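Local structure of uncharacterized conserved protein (Idiomarina loihiensis, 2QSD) at residues S115-A120 against D144-V149. The protein is of unknown function and belongs to the DUF1543 family, two copies of the chain forming the assembly. Residues are numbered along the deposited sequence; the frame is centred on the assembly and turned at random.
Sequences SAKQLA and DDCLCV
The carbonyl group of D144 is the flat group that K117 meets. The ammonium nitrogen NZ of K117 lies out of the carbonyl plane, tilted 31° from it. K117 NZ donates a hydrogen bond to D144 O at 3.0 Å, with a C=O to donor angle of 146°. K117 CE also lies close to the same oxygen, 3.4 Å from D144 O. The D144 carboxylate takes no part in this bond. Its OD1 accepts a hydrogen bond from the backbone N of G92. The second carboxylate, that of D145, does not touch the lysine. D145 OD1 is 5.1 Å from K117 NZ, so any charge attraction is probably modest.

The aliphatic part of K117 completes the contact. Its CG stands anti to the carbonyl carbon (chi1 -72°), and the chain is fully extended beyond it. This carries the ammonium group from the helix across to the start of the strand. On the way CE passes C146, with K117 CE 4.1 Å from C146 SG, a loose van der Waals contact. Cut back to an alanine, K117 would lose its ammonium group, and the D144 carbonyl would probably be left without this donor and one flank of the C146 thiol uncovered.

The contact lies at the protein surface and ties helix 113-122 to strand 145-148. That strand is an outer one of a three-stranded antiparallel sheet, in which strand 85-90 runs between it and strand 105-110. D145 and L147 make backbone hydrogen bonds with N90 and F88 of the central strand, and C146 rests on V89. The helix lies against one face of this sheet, within the second DUF1543 family region. A116 touches A110 and Y87, and A120 touches T106 and V89. K117 adds a contact to the other outer strand, 145-148.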
loop_
_atom_site.group_PDB
_atom_site.type_symbol
_atom_site.label_atom_id
_atom_site.label_comp_id
_atom_site.label_asym_id
_atom_site.label_seq_id
_atom_site.Cartn_x
_atom_site.Cartn_y
_atom_site.Cartn_z
ATOM N N SER A 115 4.292 11.419 -23.307
ATOM C CA SER A 115 3.831 10.347 -24.193
ATOM C C SER A 115 3.771 8.993 -23.483
ATOM O O SER A 115 2.968 8.128 -23.851
ATOM C CB SER A 115 4.726 10.248 -25.429
ATOM O OG SER A 115 6.069 10.003 -25.058
ATOM N N ALA A 116 4.626 8.824 -22.476
ATOM C CA ALA A 116 4.612 7.642 -21.621
ATOM C C ALA A 116 3.267 7.491 -20.924
ATOM O O ALA A 116 2.659 6.416 -20.963
ATOM C CB ALA A 116 5.735 7.717 -20.604
ATOM N N LYS A 117 2.803 8.584 -20.316
ATOM C CA LYS A 117 1.512 8.625 -19.631
ATOM C C LYS A 117 0.348 8.354 -20.588
ATOM O O LYS A 117 -0.595 7.649 -20.232
ATOM C CB LYS A 117 1.323 9.964 -18.908
ATOM C CG LYS A 117 2.192 10.132 -17.662
ATOM C CD LYS A 117 1.952 11.471 -16.980
ATOM C CE LYS A 117 2.905 11.667 -15.809
ATOM N NZ LYS A 117 2.629 12.921 -15.053
ATOM N N GLN A 118 0.447 8.895 -21.805
ATOM C CA GLN A 118 -0.559 8.693 -22.851
ATOM C C GLN A 118 -0.691 7.234 -23.283
ATOM O O GLN A 118 -1.804 6.715 -23.378
ATOM C CB GLN A 118 -0.256 9.575 -24.071
ATOM C CG GLN A 118 -0.631 11.045 -23.896
ATOM C CD GLN A 118 -0.411 11.872 -25.156
ATOM O OE1 GLN A 118 -0.594 11.390 -26.276
ATOM N NE2 GLN A 118 -0.024 13.129 -24.974
ATOM N N LEU A 119 0.448 6.581 -23.527
ATOM C CA LEU A 119 0.486 5.174 -23.948
ATOM C C LEU A 119 -0.005 4.226 -22.863
ATOM O O LEU A 119 -0.611 3.196 -23.160
ATOM C CB LEU A 119 1.902 4.769 -24.368
ATOM C CG LEU A 119 2.465 5.313 -25.682
ATOM C CD1 LEU A 119 3.983 5.263 -25.649
ATOM C CD2 LEU A 119 1.910 4.555 -26.887
ATOM N N ALA A 120 0.265 4.584 -21.610
ATOM C CA ALA A 120 -0.163 3.795 -20.459
ATOM C C ALA A 120 -1.682 3.822 -20.273
ATOM O O ALA A 120 -2.285 2.806 -19.922
ATOM C CB ALA A 120 0.539 4.279 -19.205
ATOM N N ASP A 144 -1.745 11.034 -13.151
ATOM C CA ASP A 144 -0.911 9.899 -12.753
ATOM C C ASP A 144 0.559 10.296 -12.624
ATOM O O ASP A 144 0.952 11.401 -13.011
ATOM C CB ASP A 144 -1.049 8.752 -13.760
ATOM C CG ASP A 144 -2.437 8.140 -13.768
ATOM O OD1 ASP A 144 -2.993 7.882 -12.678
ATOM O OD2 ASP A 144 -2.969 7.904 -14.874
ATOM N N ASP A 145 1.363 9.386 -12.080
ATOM C CA ASP A 145 2.788 9.630 -11.897
ATOM C C ASP A 145 3.628 8.612 -12.668
ATOM O O ASP A 145 3.276 7.432 -12.742
ATOM C CB ASP A 145 3.144 9.601 -10.408
ATOM C CG ASP A 145 4.492 10.240 -10.115
ATOM O OD1 ASP A 145 4.859 11.225 -10.794
ATOM O OD2 ASP A 145 5.182 9.758 -9.194
ATOM N N CYS A 146 4.737 9.073 -13.243
ATOM C CA CYS A 146 5.620 8.191 -13.997
ATOM C C CYS A 146 7.099 8.377 -13.655
ATOM O O CYS A 146 7.525 9.460 -13.254
ATOM C CB CYS A 146 5.378 8.327 -15.506
ATOM S SG CYS A 146 6.348 9.590 -16.349
ATOM N N LEU A 147 7.868 7.303 -13.808
ATOM C CA LEU A 147 9.290 7.299 -13.475
ATOM C C LEU A 147 10.111 6.733 -14.630
ATOM O O LEU A 147 9.734 5.733 -15.239
ATOM C CB LEU A 147 9.536 6.486 -12.193
ATOM C CG LEU A 147 10.959 6.409 -11.622
ATOM C CD1 LEU A 147 11.318 7.667 -10.832
ATOM C CD2 LEU A 147 11.132 5.168 -10.761
ATOM N N CYS A 148 11.233 7.377 -14.926
ATOM C CA CYS A 148 12.131 6.902 -15.966
ATOM C C CYS A 148 13.131 5.896 -15.403
ATOM O O CYS A 148 13.866 6.195 -14.462
ATOM C CB CYS A 148 12.863 8.069 -16.625
ATOM S SG CYS A 148 13.823 7.589 -18.075
ATOM N N VAL A 149 13.156 4.708 -15.997
ATOM C CA VAL A 149 14.013 3.623 -15.536
ATOM C C VAL A 149 15.215 3.484 -16.479
ATOM O O VAL A 149 15.223 2.640 -17.380
ATOM C CB VAL A 149 13.219 2.286 -15.434
ATOM C CG1 VAL A 149 13.989 1.262 -14.625
ATOM C CG2 VAL A 149 11.845 2.512 -14.809
#